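Local coordinates for nitric oxide dioxygenase (Rhodothermus marinus DSM 4252, PDB 6WK3) that binds haem in a globin fold and, as an engineered carbene transferase, makes cyclopropanes, the natural protein being a putative nitric oxide dioxygenase, at the protoporphyrin IX containing Fe site. Sequence-based numbering; all coordinates share one arbitrary frame. Chains: chain A/B, Nitric oxide dioxygenase.

The protoporphyrin IX containing Fe site. Residues chain A 46-47, 53, 56-57, 60, 80-81, 84-85, 87-88, 90, 94-95, 98, 126, 129-130, 133; chain B 87. With HEM (protoporphyrin IX containing Fe), chain C.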
# COMPACT_ATOMS: atom_id res chain seq x y z
N LEU A 46 4.75 -11.49 -5.46
CA LEU A 46 4.05 -10.54 -4.61
C LEU A 46 4.93 -9.38 -4.15
O LEU A 46 4.39 -8.33 -3.81
CB LEU A 46 3.48 -11.27 -3.39
CG LEU A 46 2.56 -12.46 -3.71
CD1 LEU A 46 2.21 -13.22 -2.44
CD2 LEU A 46 1.31 -11.98 -4.40
N PHE A 47 6.25 -9.54 -4.17
CA PHE A 47 7.16 -8.56 -3.57
C PHE A 47 7.74 -7.64 -4.65
O PHE A 47 8.63 -8.03 -5.40
CB PHE A 47 8.27 -9.28 -2.81
CG PHE A 47 7.79 -10.05 -1.63
CD1 PHE A 47 7.33 -11.35 -1.77
CD2 PHE A 47 7.78 -9.48 -0.37
CE1 PHE A 47 6.88 -12.06 -0.68
CE2 PHE A 47 7.34 -10.19 0.72
CZ PHE A 47 6.88 -11.48 0.57
N VAL A 53 10.83 -4.36 2.06
CA VAL A 53 9.89 -5.07 2.91
C VAL A 53 10.62 -5.81 4.03
O VAL A 53 10.09 -5.95 5.14
CB VAL A 53 9.04 -6.03 2.05
CG1 VAL A 53 8.18 -6.93 2.91
CG2 VAL A 53 8.19 -5.23 1.07
N LYS A 56 11.13 -3.47 6.86
CA LYS A 56 9.84 -3.15 7.46
C LYS A 56 9.36 -4.26 8.38
O LYS A 56 8.90 -4.00 9.50
CB LYS A 56 8.81 -2.87 6.37
CG LYS A 56 8.82 -1.45 5.85
CD LYS A 56 7.95 -1.31 4.62
CE LYS A 56 7.22 0.03 4.58
NZ LYS A 56 8.15 1.19 4.56
N LEU A 57 9.47 -5.52 7.93
CA LEU A 57 9.06 -6.64 8.76
C LEU A 57 9.95 -6.75 10.00
O LEU A 57 9.46 -7.04 11.09
CB LEU A 57 9.10 -7.94 7.97
CG LEU A 57 8.68 -9.16 8.81
CD1 LEU A 57 7.20 -9.45 8.68
CD2 LEU A 57 9.49 -10.39 8.46
N ALA A 60 8.62 -4.30 12.43
CA ALA A 60 7.33 -4.74 12.94
C ALA A 60 7.49 -5.84 13.98
O ALA A 60 6.86 -5.80 15.04
CB ALA A 60 6.45 -5.21 11.78
N ARG A 80 -1.51 -0.38 8.14
CA ARG A 80 -0.58 -0.38 7.02
C ARG A 80 -0.35 -1.79 6.49
O ARG A 80 -0.35 -2.01 5.27
CB ARG A 80 0.75 0.25 7.44
CG ARG A 80 0.86 1.73 7.12
CD ARG A 80 2.30 2.19 7.17
NE ARG A 80 3.07 1.47 8.18
CZ ARG A 80 3.15 1.82 9.46
NH1 ARG A 80 2.51 2.90 9.90
NH2 ARG A 80 3.87 1.10 10.31
N MET A 81 -0.16 -2.76 7.38
CA MET A 81 0.05 -4.14 6.94
C MET A 81 -1.14 -4.65 6.15
O MET A 81 -0.98 -5.32 5.12
CB MET A 81 0.30 -5.04 8.15
CG MET A 81 1.61 -4.78 8.84
SD MET A 81 1.79 -5.75 10.35
CE MET A 81 2.56 -4.54 11.42
N SER A 84 -1.27 -2.85 2.66
CA SER A 84 -0.15 -3.34 1.86
C SER A 84 -0.43 -4.76 1.35
O SER A 84 -0.26 -5.05 0.17
CB SER A 84 1.14 -3.29 2.67
OG SER A 84 1.45 -1.96 3.05
N HIS A 85 -0.86 -5.65 2.25
CA HIS A 85 -1.15 -7.02 1.84
C HIS A 85 -2.23 -7.07 0.77
O HIS A 85 -2.11 -7.77 -0.23
CB HIS A 85 -1.57 -7.85 3.04
CG HIS A 85 -0.44 -8.20 3.95
ND1 HIS A 85 -0.64 -8.76 5.19
CD2 HIS A 85 0.89 -8.05 3.80
CE1 HIS A 85 0.54 -8.95 5.77
NE2 HIS A 85 1.48 -8.53 4.95
N ARG A 87 -3.10 -4.75 -1.26
CA ARG A 87 -2.55 -4.19 -2.48
C ARG A 87 -1.80 -5.24 -3.29
O ARG A 87 -1.90 -5.28 -4.52
CB ARG A 87 -1.63 -3.01 -2.16
CG ARG A 87 -0.99 -2.36 -3.37
CD ARG A 87 -0.30 -1.06 -3.01
NE ARG A 87 0.78 -1.26 -2.04
CZ ARG A 87 1.45 -0.28 -1.44
NH1 ARG A 87 1.15 0.99 -1.71
NH2 ARG A 87 2.41 -0.56 -0.58
N ALA A 88 -1.06 -6.13 -2.61
CA ALA A 88 -0.24 -7.12 -3.30
C ALA A 88 -0.96 -8.44 -3.54
O ALA A 88 -0.40 -9.31 -4.22
CB ALA A 88 1.05 -7.38 -2.52
N VAL A 90 -2.03 -10.65 -1.07
CA VAL A 90 -1.72 -11.68 -0.09
C VAL A 90 -3.01 -12.40 0.31
O VAL A 90 -4.06 -11.78 0.48
CB VAL A 90 -1.02 -11.06 1.13
CG1 VAL A 90 -0.92 -12.08 2.27
CG2 VAL A 90 0.36 -10.55 0.73
N HIS A 94 -1.52 -18.09 2.49
CA HIS A 94 -0.09 -17.79 2.54
C HIS A 94 0.42 -17.76 3.98
O HIS A 94 1.61 -18.04 4.21
CB HIS A 94 0.19 -16.44 1.87
CG HIS A 94 0.00 -16.46 0.38
ND1 HIS A 94 -0.68 -15.47 -0.29
CD2 HIS A 94 0.42 -17.34 -0.56
CE1 HIS A 94 -0.67 -15.74 -1.59
NE2 HIS A 94 -0.02 -16.87 -1.77
N TYR A 95 -0.44 -17.42 4.94
CA TYR A 95 0.03 -17.23 6.31
C TYR A 95 0.68 -18.46 6.93
O TYR A 95 1.69 -18.29 7.63
CB TYR A 95 -1.14 -16.73 7.18
CG TYR A 95 -1.42 -15.27 6.93
CD1 TYR A 95 -0.70 -14.28 7.60
CD2 TYR A 95 -2.36 -14.87 5.99
CE1 TYR A 95 -0.94 -12.95 7.36
CE2 TYR A 95 -2.60 -13.53 5.75
CZ TYR A 95 -1.88 -12.57 6.44
OH TYR A 95 -2.11 -11.24 6.21
N VAL A 98 4.40 -18.44 5.61
CA VAL A 98 5.32 -17.47 6.19
C VAL A 98 5.65 -17.83 7.63
O VAL A 98 6.77 -17.57 8.10
CB VAL A 98 4.74 -16.05 6.07
CG1 VAL A 98 5.51 -15.06 6.93
CG2 VAL A 98 4.77 -15.62 4.62
N TYR A 126 2.41 -15.19 16.47
CA TYR A 126 2.20 -15.10 15.03
C TYR A 126 0.75 -15.39 14.68
O TYR A 126 0.15 -14.67 13.87
CB TYR A 126 3.14 -16.06 14.30
CG TYR A 126 2.94 -16.04 12.80
CD1 TYR A 126 2.00 -16.86 12.19
CD2 TYR A 126 3.68 -15.17 12.01
CE1 TYR A 126 1.80 -16.82 10.83
CE2 TYR A 126 3.50 -15.14 10.64
CZ TYR A 126 2.56 -15.96 10.06
OH TYR A 126 2.38 -15.93 8.70
N LEU A 129 -1.50 -12.41 15.37
CA LEU A 129 -1.34 -11.35 14.39
C LEU A 129 -1.82 -11.79 13.01
O LEU A 129 -2.44 -11.00 12.28
CB LEU A 129 0.13 -10.91 14.33
CG LEU A 129 0.45 -9.60 13.63
CD1 LEU A 129 -0.54 -8.50 14.04
CD2 LEU A 129 1.87 -9.20 13.96
N ALA A 130 -1.58 -13.05 12.64
CA ALA A 130 -2.04 -13.56 11.36
C ALA A 130 -3.56 -13.55 11.26
O ALA A 130 -4.13 -13.16 10.24
CB ALA A 130 -1.50 -14.97 11.12
N LEU A 133 -4.73 -9.97 10.81
CA LEU A 133 -4.42 -9.42 9.50
C LEU A 133 -5.26 -10.07 8.41
O LEU A 133 -5.80 -9.38 7.53
CB LEU A 133 -2.93 -9.61 9.20
CG LEU A 133 -1.99 -8.76 10.04
CD1 LEU A 133 -0.55 -8.95 9.59
CD2 LEU A 133 -2.40 -7.29 9.97
N ARG B 87 -3.66 3.32 2.39
CA ARG B 87 -2.44 3.03 3.15
C ARG B 87 -1.67 4.29 3.50
O ARG B 87 -0.96 4.32 4.52
CB ARG B 87 -1.57 2.07 2.35
CG ARG B 87 -0.29 1.65 3.04
CD ARG B 87 0.77 1.19 2.03
NE ARG B 87 2.06 1.04 2.68
CZ ARG B 87 2.88 2.05 2.94
NH1 ARG B 87 2.55 3.29 2.59
NH2 ARG B 87 4.04 1.83 3.55
CHA HEM C . 4.32 -6.14 3.58
CHB HEM C . 4.33 -7.82 8.15
CHC HEM C . 2.33 -11.89 6.45
CHD HEM C . 3.84 -10.69 1.98
C1A HEM C . 4.44 -6.20 4.96
C2A HEM C . 4.81 -5.12 5.84
C3A HEM C . 4.82 -5.58 7.09
C4A HEM C . 4.44 -6.98 7.06
CMA HEM C . 5.17 -4.77 8.36
CAA HEM C . 5.15 -3.68 5.41
CBA HEM C . 3.86 -2.87 5.42
CGA HEM C . 4.18 -1.42 5.19
O1A HEM C . 4.10 -0.96 4.03
O2A HEM C . 4.52 -0.71 6.18
C1B HEM C . 3.73 -9.06 8.11
C2B HEM C . 3.36 -9.88 9.24
C3B HEM C . 2.82 -11.02 8.77
C4B HEM C . 2.82 -10.94 7.32
CMB HEM C . 3.61 -9.48 10.71
CAB HEM C . 2.24 -12.23 9.54
CBB HEM C . 1.83 -12.17 10.81
C1C HEM C . 2.59 -11.95 5.09
C2C HEM C . 2.24 -13.03 4.21
C3C HEM C . 2.66 -12.73 2.98
C4C HEM C . 3.28 -11.41 3.02
CMC HEM C . 1.52 -14.33 4.63
CAC HEM C . 2.47 -13.66 1.76
CBC HEM C . 3.31 -13.62 0.73
C1D HEM C . 3.99 -9.32 1.97
C2D HEM C . 4.09 -8.43 0.83
C3D HEM C . 4.23 -7.17 1.29
C4D HEM C . 4.21 -7.22 2.73
CMD HEM C . 4.05 -8.88 -0.65
CAD HEM C . 4.38 -5.86 0.49
CBD HEM C . 3.05 -5.46 -0.13
CGD HEM C . 3.05 -4.00 -0.51
O1D HEM C . 3.81 -3.21 0.11
O2D HEM C . 2.27 -3.63 -1.42
NA HEM C . 4.22 -7.32 5.74
NB HEM C . 3.38 -9.73 6.96
NC HEM C . 3.22 -10.98 4.33
ND HEM C . 4.07 -8.53 3.10
FE HEM C . 3.83 -9.18 5.03
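The haem lies in a deep globin cleft, open at its propionate edge, where a second chain of the deposited assembly closes over it. The proximal floor is helix 75-88, from which A:His85, the proximal histidine, binds FE end-on through NE2 at 2.4 Å. A:Met81 O over one imidazole face and A:Val90 CG1 over the other are likely to limit the ring's rotation. The distal lid is largely apolar. A:Leu57, CG anti to the backbone N (chi1 180°), lowers CD1 to 3.3 Å from meso carbon CHB; engineered A:Val53 (naturally glutamine) covers the CHA side, A:Phe47 lays its ring face over methyl CMD, and A:Lys56's bent aliphatic stem covers the CAA propionate. At the inner end, A:Tyr126 CE2 packs 3.4 Å from vinyl CAB, its hydroxyl bonded to A:Tyr95 O. Ring face and branched methyl suit apolar CMC, A:Tyr95 proximally and A:Val98 CG2 distally. Arginines match the charged edge: A:Arg87, bent at chi3 (61°), grips one propionate side-on, NE to O2D at 2.9 Å and NH2 to O1D. On the other, A:Arg80 NE salt-bridges O2A in plane (3.3 Å), while O1A accepts from A:Ser84 OG (3.0 Å) and, in plane, from extended B:Arg87's NE and NH2 (2.8 Å); that NE also bonds A:Ser84 OG. An alanine at B:Arg87 would probably loosen this propionate by removing both O1A donors and the A:Ser84 link, leaving A:Ser84 and A:Arg80. The site sits between helices 50-66 and 75-88, backed by 94-110 and 116-145; the structure alone does not show whether this chain pairing is biological.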